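Local coordinates for carboxypeptidase A (Helicoverpa armigera, PDB 1JQG), which probably acts as a zinc-dependent metallocarboxypeptidase that trims residues from the C-terminal end of peptides, and is seen here with its activation peptide, at residues Pro60-Val65 with Lys85-Asn90; Val202-Leu207 with Gly416-Ala421; Ser278-Pro283 with Val287-Ile292; Ala338-Lys343 with Lys348-Gly353; Pro384-Ser389 with Pro399-Gln404. All coordinates share one frame; numbering follows the deposited sequence.

Contact 1 of 5, residues Pro60-Val65 with Lys85-Asn90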
# COMPACT_ATOMS: atom_id res chain seq x y z
N PRO A 60 -17.09 3.95 -10.93
CA PRO A 60 -17.80 3.31 -9.83
C PRO A 60 -16.91 2.61 -8.81
O PRO A 60 -15.83 2.13 -9.13
CB PRO A 60 -18.72 2.26 -10.48
CG PRO A 60 -18.30 2.13 -11.88
CD PRO A 60 -17.61 3.43 -12.23
N GLY A 61 -17.31 2.62 -7.55
CA GLY A 61 -16.49 2.03 -6.51
C GLY A 61 -16.99 0.67 -6.10
O GLY A 61 -18.01 0.19 -6.58
N LYS A 62 -16.17 -0.02 -5.30
CA LYS A 62 -16.50 -1.35 -4.81
C LYS A 62 -16.53 -1.39 -3.28
O LYS A 62 -15.69 -0.79 -2.61
CB LYS A 62 -15.51 -2.35 -5.39
CG LYS A 62 -15.70 -2.59 -6.87
CD LYS A 62 -15.08 -3.89 -7.36
CE LYS A 62 -15.15 -3.95 -8.88
NZ LYS A 62 -14.27 -4.95 -9.53
N VAL A 63 -17.54 -2.11 -2.75
CA VAL A 63 -17.66 -2.22 -1.29
C VAL A 63 -18.04 -3.63 -0.87
O VAL A 63 -18.86 -4.27 -1.53
CB VAL A 63 -18.67 -1.16 -0.76
CG1 VAL A 63 -19.97 -1.25 -1.53
CG2 VAL A 63 -18.87 -1.18 0.74
N LEU A 64 -17.37 -4.13 0.20
CA LEU A 64 -17.69 -5.45 0.73
C LEU A 64 -18.78 -5.38 1.80
O LEU A 64 -18.61 -4.70 2.79
CB LEU A 64 -16.42 -6.07 1.31
CG LEU A 64 -16.55 -7.51 1.84
CD1 LEU A 64 -16.81 -8.41 0.64
CD2 LEU A 64 -15.27 -7.85 2.57
N VAL A 65 -19.93 -5.96 1.56
CA VAL A 65 -21.08 -5.88 2.45
C VAL A 65 -21.44 -7.23 3.08
O VAL A 65 -21.62 -8.26 2.42
CB VAL A 65 -22.33 -5.38 1.69
CG1 VAL A 65 -23.56 -5.37 2.63
CG2 VAL A 65 -22.06 -4.07 0.94
N LYS A 85 -24.93 -2.74 -8.14
CA LYS A 85 -25.22 -4.09 -8.61
C LYS A 85 -24.18 -5.09 -8.16
O LYS A 85 -23.01 -4.81 -7.97
CB LYS A 85 -25.47 -4.09 -10.09
CG LYS A 85 -24.19 -3.99 -10.89
CD LYS A 85 -24.47 -3.84 -12.38
CE LYS A 85 -24.90 -5.17 -13.00
NZ LYS A 85 -23.74 -6.12 -12.99
N LEU A 86 -24.66 -6.32 -7.92
CA LEU A 86 -24.06 -7.49 -7.35
C LEU A 86 -22.98 -8.10 -8.25
O LEU A 86 -23.26 -8.73 -9.27
CB LEU A 86 -25.04 -8.63 -6.97
CG LEU A 86 -24.52 -9.80 -6.12
CD1 LEU A 86 -24.24 -9.31 -4.68
CD2 LEU A 86 -25.45 -11.00 -6.06
N GLU A 87 -21.72 -7.97 -7.79
CA GLU A 87 -20.59 -8.51 -8.50
C GLU A 87 -20.25 -9.91 -8.03
O GLU A 87 -19.89 -10.80 -8.80
CB GLU A 87 -19.39 -7.57 -8.35
CG GLU A 87 -18.19 -8.04 -9.20
CD GLU A 87 -17.05 -7.03 -9.20
OE1 GLU A 87 -17.16 -6.07 -9.99
OE2 GLU A 87 -16.08 -7.23 -8.43
N VAL A 88 -20.19 -10.08 -6.72
CA VAL A 88 -19.83 -11.33 -6.07
C VAL A 88 -20.83 -11.61 -4.95
O VAL A 88 -20.91 -10.83 -4.02
CB VAL A 88 -18.43 -11.32 -5.49
CG1 VAL A 88 -18.02 -12.71 -5.00
CG2 VAL A 88 -17.35 -10.84 -6.46
N GLU A 89 -21.56 -12.71 -5.04
CA GLU A 89 -22.57 -13.03 -4.05
C GLU A 89 -21.96 -13.62 -2.78
O GLU A 89 -22.50 -13.41 -1.69
CB GLU A 89 -23.63 -13.98 -4.65
CG GLU A 89 -24.83 -14.19 -3.72
CD GLU A 89 -25.94 -14.96 -4.41
OE1 GLU A 89 -26.82 -14.25 -4.95
OE2 GLU A 89 -25.93 -16.22 -4.41
N ASN A 90 -20.88 -14.39 -2.95
CA ASN A 90 -20.18 -14.94 -1.78
C ASN A 90 -18.68 -14.90 -2.03
O ASN A 90 -18.18 -15.73 -2.77
CB ASN A 90 -20.65 -16.37 -1.52
CG ASN A 90 -20.17 -16.92 -0.19
OD1 ASN A 90 -19.50 -16.29 0.64
ND2 ASN A 90 -20.50 -18.18 0.05
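Lys62 sets off with CG turned away from its own carbonyl carbon (chi1 -70°) and then runs out extended, while Glu87 places CG opposite its backbone N (chi1 -175°) and is just as stretched. The two long side chains cross at about a right angle and meet at their charged ends. Lys62 NZ sits in front of the carboxylate, 3.1 Å from Glu87 OE2, whose syn lone pair it uses. A second, weak hydrogen bond from Lys62 NZ to Glu87 OE1, also 3.1 Å, makes the grip two-pronged. Only long side chains could do this, because the nearest backbone pair, Lys62 and Glu87, is 9.0 Å apart between CA atoms. Strand 25-30 lies between their strands in the four-stranded antiparallel sheet of the activation peptide, so the bridge spans a whole strand. Glu87 and Val88 both face Val26 of that intervening strand in a classic beta bulge, at a corner where the chain bends. Lys62 NZ has a second salt bridge, to Asp393, and Glu87 packs on Phe392 beside it, so the sheet here abuts a loop of the catalytic part. Two carboxylates around one ammonium group on a buried residue would be expected to keep the lysine protonated, and its charge probably offsets the two negative charges gathered round it.

Contact 2 of 5, residues Val202-Leu207 with Gly416-Ala421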
# COMPACT_ATOMS: atom_id res chain seq x y z
N VAL A 202 22.28 -6.51 -10.38
CA VAL A 202 22.53 -5.10 -10.65
C VAL A 202 22.88 -4.87 -12.12
O VAL A 202 24.04 -5.00 -12.55
CB VAL A 202 23.70 -4.58 -9.78
CG1 VAL A 202 23.82 -3.07 -9.93
CG2 VAL A 202 23.50 -4.99 -8.32
N THR A 203 21.87 -4.49 -12.91
CA THR A 203 22.11 -4.21 -14.32
C THR A 203 22.28 -2.72 -14.62
O THR A 203 22.67 -2.31 -15.72
CB THR A 203 21.02 -4.82 -15.21
OG1 THR A 203 19.72 -4.43 -14.76
CG2 THR A 203 21.11 -6.35 -15.22
N GLU A 204 22.01 -1.87 -13.63
CA GLU A 204 22.11 -0.43 -13.73
C GLU A 204 22.91 0.15 -12.57
O GLU A 204 22.30 0.50 -11.56
CB GLU A 204 20.74 0.23 -13.78
CG GLU A 204 19.98 -0.05 -15.08
CD GLU A 204 18.52 0.38 -15.03
OE1 GLU A 204 17.67 -0.53 -14.98
OE2 GLU A 204 18.37 1.62 -15.05
N SER A 205 24.18 0.41 -12.80
CA SER A 205 25.12 0.86 -11.78
C SER A 205 24.86 2.27 -11.27
O SER A 205 25.19 2.61 -10.14
CB SER A 205 26.55 0.77 -12.35
OG SER A 205 26.66 1.61 -13.47
N ASP A 206 24.23 3.12 -12.11
CA ASP A 206 23.97 4.49 -11.69
C ASP A 206 23.02 4.57 -10.49
O ASP A 206 23.20 5.44 -9.61
CB ASP A 206 23.43 5.29 -12.86
CG ASP A 206 22.08 4.86 -13.36
OD1 ASP A 206 21.86 3.68 -13.73
OD2 ASP A 206 21.20 5.76 -13.36
N LEU A 207 22.06 3.63 -10.41
CA LEU A 207 21.05 3.64 -9.37
C LEU A 207 21.59 3.29 -7.99
O LEU A 207 21.03 3.72 -7.00
CB LEU A 207 19.90 2.70 -9.69
CG LEU A 207 19.09 3.01 -10.96
CD1 LEU A 207 18.08 1.91 -11.24
CD2 LEU A 207 18.33 4.32 -10.89
N GLY A 416 11.56 7.60 -11.51
CA GLY A 416 11.22 8.60 -10.50
C GLY A 416 12.43 8.96 -9.64
O GLY A 416 12.69 10.15 -9.40
N ALA A 417 13.16 7.91 -9.23
CA ALA A 417 14.35 8.08 -8.40
C ALA A 417 15.39 8.96 -9.10
O ALA A 417 15.96 9.81 -8.44
CB ALA A 417 15.01 6.82 -7.89
N ARG A 418 15.57 8.75 -10.40
CA ARG A 418 16.54 9.50 -11.16
C ARG A 418 16.08 10.93 -11.39
O ARG A 418 16.89 11.89 -11.36
CB ARG A 418 16.86 8.81 -12.51
CG ARG A 418 17.75 7.59 -12.36
CD ARG A 418 18.30 7.05 -13.68
NE ARG A 418 17.32 6.25 -14.37
CZ ARG A 418 17.53 5.03 -14.84
NH1 ARG A 418 18.71 4.49 -14.67
NH2 ARG A 418 16.60 4.32 -15.48
N ALA A 419 14.79 11.08 -11.69
CA ALA A 419 14.19 12.40 -11.87
C ALA A 419 14.15 13.20 -10.58
O ALA A 419 14.49 14.38 -10.55
CB ALA A 419 12.77 12.27 -12.42
N ALA A 420 13.80 12.51 -9.47
CA ALA A 420 13.71 13.17 -8.17
C ALA A 420 15.11 13.54 -7.68
O ALA A 420 15.31 14.57 -7.05
CB ALA A 420 12.99 12.27 -7.20
N ALA A 421 16.10 12.69 -7.93
CA ALA A 421 17.47 12.89 -7.54
C ALA A 421 18.05 14.06 -8.35
O ALA A 421 18.73 14.92 -7.79
CB ALA A 421 18.30 11.63 -7.80
O HOH W 1 16.05 2.02 -16.92
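Arg418 NH1 lies between two carboxylates and gives a hydrogen bond to each. One goes to Glu204 OE2 at 2.9 Å, met nearly head-on by the nitrogen, with the acid tilted somewhat out of the guanidinium plane. The other runs to Asp206 OD2, 3.1 Å from Arg418 NH1, and is straighter, at 168°: it uses the syn lone pair and lies in the guanidinium plane, the two flat groups being only 9° from coplanar. Arg418 NH2 adds a weak bond to Glu204 OE2, and a water closes a small ring there, donating to Glu204 OE2 while accepting from Arg418 NH2 at 2.8 Å. Leucine suits the next place, since the methylene stem is apolar and the flat face of a guanidinium makes no hydrogen bonds: Leu207 CD2 lies over one face of the guanidinium and touches Arg418 CG at 3.6 Å. The whole forms a salt-bridge network that fastens the chain entering the short helix 206-209 to the C-terminal part of helix 402-421, at the periphery of the zinc carboxypeptidase fold. A bend at chi3 (-79°) turns the arginine's end to the acids. Farther out, Glu204 OE1 is held by a salt bridge to Lys414, one helical turn before Arg418, so this carboxylate is clasped by two cations of the same helix. Leu207 also packs on Trp410 and Leu198, and its carbonyl oxygen accepts from Trp213 NE1. Ala417 touches Ile211.

Contact 3 of 5, residues Ser278-Pro283 with Val287-Ile292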
# COMPACT_ATOMS: atom_id res chain seq x y z
N SER A 278 -4.13 9.25 18.96
CA SER A 278 -3.45 10.44 18.52
C SER A 278 -2.51 10.10 17.35
O SER A 278 -2.49 8.98 16.86
CB SER A 278 -2.59 11.08 19.62
OG SER A 278 -1.56 10.14 19.90
N ALA A 279 -1.83 11.13 16.84
CA ALA A 279 -0.88 10.95 15.75
C ALA A 279 0.31 10.12 16.24
O ALA A 279 0.84 10.42 17.31
CB ALA A 279 -0.44 12.33 15.26
N PHE A 280 0.68 9.11 15.50
CA PHE A 280 1.76 8.22 15.85
C PHE A 280 1.54 7.53 17.20
O PHE A 280 2.45 7.22 17.98
CB PHE A 280 3.09 8.95 15.85
CG PHE A 280 3.45 9.56 14.52
CD1 PHE A 280 3.40 10.93 14.34
CD2 PHE A 280 3.82 8.77 13.45
CE1 PHE A 280 3.72 11.50 13.13
CE2 PHE A 280 4.14 9.34 12.24
CZ PHE A 280 4.09 10.71 12.06
N SER A 281 0.30 7.12 17.48
CA SER A 281 -0.03 6.33 18.64
C SER A 281 0.36 4.87 18.51
O SER A 281 0.59 4.15 19.47
CB SER A 281 -1.53 6.46 18.92
OG SER A 281 -2.29 5.86 17.90
N GLU A 282 0.47 4.41 17.26
CA GLU A 282 0.87 3.03 17.00
C GLU A 282 2.37 2.94 16.79
O GLU A 282 2.95 3.89 16.25
CB GLU A 282 0.10 2.50 15.78
CG GLU A 282 -1.39 2.64 15.88
CD GLU A 282 -1.94 2.22 17.24
OE1 GLU A 282 -1.64 1.08 17.63
OE2 GLU A 282 -2.64 3.12 17.81
N PRO A 283 2.99 1.85 17.23
CA PRO A 283 4.40 1.60 17.06
C PRO A 283 4.85 1.46 15.62
O PRO A 283 5.94 1.94 15.29
CB PRO A 283 4.62 0.29 17.84
CG PRO A 283 3.32 -0.41 17.70
CD PRO A 283 2.29 0.69 17.87
N VAL A 287 7.82 3.97 14.11
CA VAL A 287 9.10 3.54 13.59
C VAL A 287 9.39 4.18 12.23
O VAL A 287 10.53 4.55 11.91
CB VAL A 287 9.26 2.00 13.52
CG1 VAL A 287 9.04 1.34 14.88
CG2 VAL A 287 8.27 1.39 12.55
N ILE A 288 8.35 4.31 11.40
CA ILE A 288 8.47 4.98 10.12
C ILE A 288 8.84 6.45 10.24
O ILE A 288 9.71 6.98 9.53
CB ILE A 288 7.21 4.83 9.26
CG1 ILE A 288 6.93 3.37 8.90
CG2 ILE A 288 7.32 5.64 7.97
CD1 ILE A 288 5.56 3.09 8.33
N ARG A 289 8.26 7.08 11.25
CA ARG A 289 8.53 8.48 11.58
C ARG A 289 9.99 8.66 11.95
O ARG A 289 10.65 9.55 11.41
CB ARG A 289 7.63 8.92 12.75
CG ARG A 289 7.87 10.37 13.19
CD ARG A 289 7.40 10.58 14.63
NE ARG A 289 7.97 9.58 15.52
CZ ARG A 289 7.46 9.15 16.67
NH1 ARG A 289 6.32 9.68 17.09
NH2 ARG A 289 8.12 8.22 17.34
N ASP A 290 10.51 7.80 12.81
CA ASP A 290 11.90 7.85 13.22
C ASP A 290 12.89 7.64 12.09
O ASP A 290 13.94 8.29 11.99
CB ASP A 290 12.13 6.80 14.32
CG ASP A 290 11.34 7.06 15.58
OD1 ASP A 290 10.91 8.20 15.87
OD2 ASP A 290 11.11 6.13 16.37
N ILE A 291 12.58 6.77 11.15
CA ILE A 291 13.40 6.58 9.95
C ILE A 291 13.41 7.84 9.07
O ILE A 291 14.48 8.25 8.64
CB ILE A 291 12.88 5.41 9.08
CG1 ILE A 291 12.86 4.12 9.90
CG2 ILE A 291 13.76 5.29 7.88
CD1 ILE A 291 12.28 2.90 9.23
N ILE A 292 12.25 8.48 8.90
CA ILE A 292 12.13 9.66 8.07
C ILE A 292 12.96 10.79 8.69
O ILE A 292 13.59 11.53 7.95
CB ILE A 292 10.67 10.09 7.86
CG1 ILE A 292 9.90 9.08 7.00
CG2 ILE A 292 10.59 11.49 7.29
CD1 ILE A 292 8.40 9.38 6.94
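While its stem lies across Phe280, Arg289 grips Asp290 OD1 with two nitrogens, NE at 3.3 Å and NH2 at 3.2 Å from that oxygen. Both reach it from the same face of the carboxylate, side-on, and this salt bridge between neighbours steadies the guanidinium. Phe280 takes the aliphatic part: Arg289 CD stands 3.9 Å from the ring centroid, almost exactly on the normal, in a CH-pi contact over the face. Arg289 NH1 comes back to Phe280 CB at 3.5 Å, because the chain bends at chi3 (51°). An arginine suits the place, pairing methylenes for the ring with a charged end for the aspartate. Phe280 holds the positive-phi corner of a type II turn. Pro283, whose O accepts from Val287 N at 3.0 Å, opens the helix, where a residue without an N-H costs no bond. Before it, the N-cap residue Glu282 is fixed by Ser281, Tyr242 and Asn237. Around this helix start, Tyr369 of helix 366-373 meets the Phe280 ring edge-to-face and touches Arg289, while Ile288, Ile291 and Ile292 pack on strand 173-178 and Val287 on strand 155-161.

Contact 4 of 5, residues Ala338-Lys343 with Lys348-Gly353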
# COMPACT_ATOMS: atom_id res chain seq x y z
N ALA A 338 6.28 5.32 -18.04
CA ALA A 338 7.28 4.25 -18.03
C ALA A 338 6.66 2.90 -17.68
O ALA A 338 7.07 1.90 -18.26
CB ALA A 338 8.46 4.52 -17.11
N ILE A 339 5.62 2.92 -16.84
CA ILE A 339 4.93 1.69 -16.43
C ILE A 339 3.97 1.23 -17.52
O ILE A 339 3.90 0.04 -17.87
CB ILE A 339 4.12 1.90 -15.14
CG1 ILE A 339 5.02 2.30 -13.98
CG2 ILE A 339 3.24 0.70 -14.86
CD1 ILE A 339 4.34 2.31 -12.61
N ASP A 340 3.27 2.17 -18.13
CA ASP A 340 2.31 1.89 -19.20
C ASP A 340 2.97 1.35 -20.46
O ASP A 340 2.36 0.55 -21.18
CB ASP A 340 1.53 3.14 -19.61
CG ASP A 340 0.67 3.69 -18.50
OD1 ASP A 340 0.38 4.88 -18.75
OD2 ASP A 340 0.31 3.00 -17.52
N ARG A 341 4.25 1.66 -20.62
CA ARG A 341 4.99 1.16 -21.76
C ARG A 341 5.30 -0.32 -21.65
O ARG A 341 5.62 -0.91 -22.69
CB ARG A 341 6.23 2.06 -21.98
CG ARG A 341 7.21 1.63 -23.03
CD ARG A 341 8.13 2.78 -23.42
NE ARG A 341 9.12 2.35 -24.43
CZ ARG A 341 9.76 3.26 -25.19
NH1 ARG A 341 9.48 4.56 -25.05
NH2 ARG A 341 10.66 2.82 -26.09
N VAL A 342 5.27 -0.87 -20.44
CA VAL A 342 5.59 -2.28 -20.25
C VAL A 342 4.43 -3.08 -19.64
O VAL A 342 4.68 -4.19 -19.09
CB VAL A 342 6.87 -2.48 -19.40
CG1 VAL A 342 8.10 -1.94 -20.11
CG2 VAL A 342 6.63 -1.90 -18.02
N LYS A 343 3.26 -2.46 -19.55
CA LYS A 343 2.12 -3.05 -18.89
C LYS A 343 1.55 -4.27 -19.63
O LYS A 343 1.95 -4.60 -20.75
CB LYS A 343 1.00 -2.01 -18.75
CG LYS A 343 0.30 -1.67 -20.07
CD LYS A 343 -1.02 -0.96 -19.79
CE LYS A 343 -1.85 -0.83 -21.07
NZ LYS A 343 -3.16 -0.14 -20.77
N LYS A 348 -5.10 -1.51 -17.39
CA LYS A 348 -5.31 -0.14 -17.83
C LYS A 348 -4.17 0.83 -17.51
O LYS A 348 -3.20 0.43 -16.87
CB LYS A 348 -6.60 0.45 -17.23
CG LYS A 348 -6.57 0.58 -15.72
CD LYS A 348 -7.96 0.90 -15.18
CE LYS A 348 -7.95 1.04 -13.67
NZ LYS A 348 -9.32 1.25 -13.12
N ASP A 349 -4.22 2.01 -18.15
CA ASP A 349 -3.12 2.99 -17.98
C ASP A 349 -3.15 3.67 -16.62
O ASP A 349 -4.20 3.80 -15.99
CB ASP A 349 -3.19 4.05 -19.07
CG ASP A 349 -2.88 3.53 -20.46
OD1 ASP A 349 -3.64 3.92 -21.38
OD2 ASP A 349 -1.90 2.77 -20.62
N TYR A 350 -2.00 4.12 -16.17
CA TYR A 350 -1.90 4.78 -14.87
C TYR A 350 -2.50 6.17 -14.84
O TYR A 350 -2.28 6.95 -15.75
CB TYR A 350 -0.43 4.82 -14.40
CG TYR A 350 -0.09 3.76 -13.37
CD1 TYR A 350 0.04 2.43 -13.70
CD2 TYR A 350 0.09 4.15 -12.05
CE1 TYR A 350 0.36 1.47 -12.74
CE2 TYR A 350 0.41 3.20 -11.08
CZ TYR A 350 0.55 1.87 -11.43
OH TYR A 350 0.86 0.96 -10.47
N ILE A 351 -3.22 6.49 -13.79
CA ILE A 351 -3.73 7.83 -13.51
C ILE A 351 -2.77 8.59 -12.60
O ILE A 351 -2.19 8.03 -11.65
CB ILE A 351 -5.09 7.67 -12.79
CG1 ILE A 351 -6.08 6.96 -13.70
CG2 ILE A 351 -5.61 8.99 -12.23
CD1 ILE A 351 -7.43 6.66 -13.06
N VAL A 352 -2.63 9.89 -12.83
CA VAL A 352 -1.81 10.76 -12.03
C VAL A 352 -2.64 11.92 -11.47
O VAL A 352 -3.41 12.54 -12.16
CB VAL A 352 -0.59 11.30 -12.83
CG1 VAL A 352 0.34 12.04 -11.84
CG2 VAL A 352 0.23 10.19 -13.47
N GLY A 353 -2.44 12.29 -10.23
CA GLY A 353 -3.10 13.42 -9.66
C GLY A 353 -3.07 13.55 -8.14
O GLY A 353 -2.50 12.74 -7.43
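Asp340, in the last part of helix 325-340, opens a type I turn to Lys343 and brings its CA within 5.7 Å of the CA of Asp349, close to the start of strand 351-354. Its side chain reaches across: Asp340 OD2 accepts from Tyr350 N at 2.9 Å, on the syn side and 17° out of the carboxylate plane. With the two backbones this near, the short aspartate side chain just spans the gap to that N-H. Asp349 comes close as well, with Asp340 OD1 and Asp349 OD2 only 3.6 Å apart, a repulsion that Lys343 probably softens. Lys343 NZ makes a salt bridge to Asp349 OD2, 3.2 Å away, though the hydrogen bond is weak and a better one goes to Asn347 O. The contact closes the second half of a beta-alpha-beta crossover, in which helix 325-340 connects strand 311-314 to the parallel, adjacent strand 351-354. Among the buried residues, Ile339 lies on the Tyr350 ring, its CD1 over one face and offset toward the rim, 4.2 Å from the centroid; Ile339 CG2 touches Tyr350 CE1 at 3.7 Å. The tyrosine also packs on Leu383 and Ile312, and its side chain lies about 6 Å from that of Glu382, the predicted catalytic acid/base.

Contact 5 of 5, residues Pro384-Ser389 with Pro399-Gln404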
# COMPACT_ATOMS: atom_id res chain seq x y z
N PRO A 384 -1.88 -2.04 -9.82
CA PRO A 384 -2.98 -2.52 -10.62
C PRO A 384 -3.66 -3.68 -9.94
O PRO A 384 -3.06 -4.59 -9.35
CB PRO A 384 -2.32 -2.94 -11.95
CG PRO A 384 -1.06 -2.15 -12.04
CD PRO A 384 -0.60 -2.07 -10.62
N ALA A 385 -4.98 -3.75 -10.08
CA ALA A 385 -5.76 -4.90 -9.68
C ALA A 385 -5.76 -5.86 -10.87
O ALA A 385 -6.45 -5.59 -11.84
CB ALA A 385 -7.19 -4.46 -9.39
N TYR A 386 -5.02 -6.95 -10.82
CA TYR A 386 -5.00 -7.94 -11.87
C TYR A 386 -6.24 -8.83 -11.91
O TYR A 386 -6.61 -9.50 -10.95
CB TYR A 386 -3.73 -8.79 -11.77
CG TYR A 386 -3.63 -9.84 -12.86
CD1 TYR A 386 -3.84 -11.19 -12.67
CD2 TYR A 386 -3.30 -9.41 -14.15
CE1 TYR A 386 -3.73 -12.10 -13.70
CE2 TYR A 386 -3.18 -10.32 -15.19
CZ TYR A 386 -3.39 -11.66 -14.95
OH TYR A 386 -3.28 -12.59 -15.96
N ARG A 387 -6.85 -8.88 -13.08
CA ARG A 387 -8.07 -9.63 -13.32
C ARG A 387 -7.77 -10.99 -13.95
O ARG A 387 -6.72 -11.22 -14.54
CB ARG A 387 -9.04 -8.83 -14.21
CG ARG A 387 -9.30 -7.42 -13.72
CD ARG A 387 -10.07 -6.60 -14.74
NE ARG A 387 -11.48 -6.98 -14.78
CZ ARG A 387 -12.49 -6.13 -14.63
NH1 ARG A 387 -12.25 -4.85 -14.39
NH2 ARG A 387 -13.75 -6.53 -14.69
N ASN A 388 -8.70 -11.93 -13.80
CA ASN A 388 -8.58 -13.25 -14.40
C ASN A 388 -9.94 -13.84 -14.71
O ASN A 388 -10.92 -13.09 -14.70
CB ASN A 388 -7.78 -14.18 -13.49
CG ASN A 388 -8.52 -14.54 -12.22
OD1 ASN A 388 -8.84 -13.73 -11.37
ND2 ASN A 388 -8.85 -15.82 -12.07
N SER A 389 -10.00 -15.16 -14.87
CA SER A 389 -11.22 -15.86 -15.22
C SER A 389 -12.28 -15.67 -14.15
O SER A 389 -13.45 -15.50 -14.47
CB SER A 389 -10.94 -17.35 -15.45
OG SER A 389 -10.07 -17.60 -16.52
N PRO A 399 -0.77 -15.79 -8.98
CA PRO A 399 0.66 -16.06 -9.07
C PRO A 399 1.31 -15.78 -10.40
O PRO A 399 2.51 -15.65 -10.46
CB PRO A 399 0.74 -17.54 -8.64
CG PRO A 399 -0.58 -18.12 -8.97
CD PRO A 399 -1.52 -17.00 -8.56
N ASP A 400 0.57 -15.54 -11.48
CA ASP A 400 1.07 -15.23 -12.80
C ASP A 400 1.41 -13.76 -12.94
O ASP A 400 2.21 -13.40 -13.81
CB ASP A 400 0.05 -15.60 -13.88
CG ASP A 400 -0.13 -17.09 -14.08
OD1 ASP A 400 0.66 -17.94 -13.60
OD2 ASP A 400 -1.15 -17.39 -14.76
N PHE A 401 0.90 -12.92 -12.06
CA PHE A 401 1.16 -11.47 -12.11
C PHE A 401 2.25 -11.05 -11.15
O PHE A 401 2.69 -9.91 -11.14
CB PHE A 401 -0.15 -10.72 -11.86
CG PHE A 401 -0.09 -9.24 -11.99
CD1 PHE A 401 -0.37 -8.39 -10.92
CD2 PHE A 401 0.23 -8.67 -13.21
CE1 PHE A 401 -0.33 -7.01 -11.08
CE2 PHE A 401 0.27 -7.29 -13.35
CZ PHE A 401 -0.00 -6.46 -12.29
N ILE A 402 2.73 -11.96 -10.30
CA ILE A 402 3.69 -11.64 -9.25
C ILE A 402 4.97 -11.00 -9.75
O ILE A 402 5.37 -9.94 -9.22
CB ILE A 402 4.02 -12.86 -8.40
CG1 ILE A 402 2.77 -13.48 -7.79
CG2 ILE A 402 5.08 -12.43 -7.36
CD1 ILE A 402 3.01 -14.50 -6.67
N GLU A 403 5.65 -11.62 -10.71
CA GLU A 403 6.85 -11.05 -11.29
C GLU A 403 6.58 -9.77 -12.08
O GLU A 403 7.37 -8.84 -12.08
CB GLU A 403 7.55 -12.10 -12.18
CG GLU A 403 8.90 -11.62 -12.69
CD GLU A 403 9.69 -12.70 -13.41
OE1 GLU A 403 10.64 -13.30 -12.87
OE2 GLU A 403 9.36 -12.96 -14.58
N GLN A 404 5.49 -9.73 -12.85
CA GLN A 404 5.15 -8.60 -13.70
C GLN A 404 4.84 -7.39 -12.82
O GLN A 404 5.20 -6.28 -13.20
CB GLN A 404 3.96 -8.91 -14.59
CG GLN A 404 3.40 -7.72 -15.37
CD GLN A 404 4.39 -7.06 -16.30
OE1 GLN A 404 5.41 -7.59 -16.76
NE2 GLN A 404 4.16 -5.79 -16.65
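Phe401 CB lies over one face of the Tyr386 ring, 3.9 Å from its centroid. One bond on, Phe401 CG meets Tyr386 CB and CG, and from there the two edges of the ring part company: Phe401 CD1 touches Tyr386 CB at 3.5 Å, while Phe401 CD2 faces Tyr386 CD2. At the far end, Phe401 CE1 comes to the carbonyl of Pro384 and Phe401 CZ to Pro384 CB at 4.2 Å. The favour is returned, since Tyr386 CB in turn sits over the face of the Phe401 ring. With each ring lying on the other's CB, the two planes are nearly parallel, 7° apart, but slid so far (centroids 4.9 Å apart) that the rings scarcely overlap; two reciprocal CH-pi contacts carry the pair. Both side chains leave with CG opposite the backbone N, Phe401 at chi1 -175°, which sends each ring across the other's CB. Flat rings suit this layering, and the compact Pro384 packs against the phenylalanine's tip. Pro384 directly follows strand 377-383, which carries the predicted catalytic Glu382, and Phe401 lies at the approach to helix 402-421. Glu408 of that helix touches both Pro384 and Phe401, while Pro399 rests on Leu101, Leu102 and Ala105 of helix 92-108.

From the N terminus, contact 1 comes first and closes a loop holding helix 70-80, wholly within the activation peptide. Contact 2 then opens at 202-207 and closes only at 416-421, enclosing contacts 3, 4 and 5, which follow one another in series; none cross. Contact 3 closes a very short loop, folding the chain before helix 283-294 onto its first turns, contact 4 ties helix 325-340 to strand 351-354, and contact 5 joins the loop after strand 377-383 to the start of helix 402-421, which contact 2 uses again. Contacts 4 and 5 touch, Val342 O meeting Gln404 NE2 and Tyr350 OH packing on Pro384. Asp393, bridged to Lys62 and, less surely, to the poorly ordered Arg387, relates contact 1 to segment 384-389.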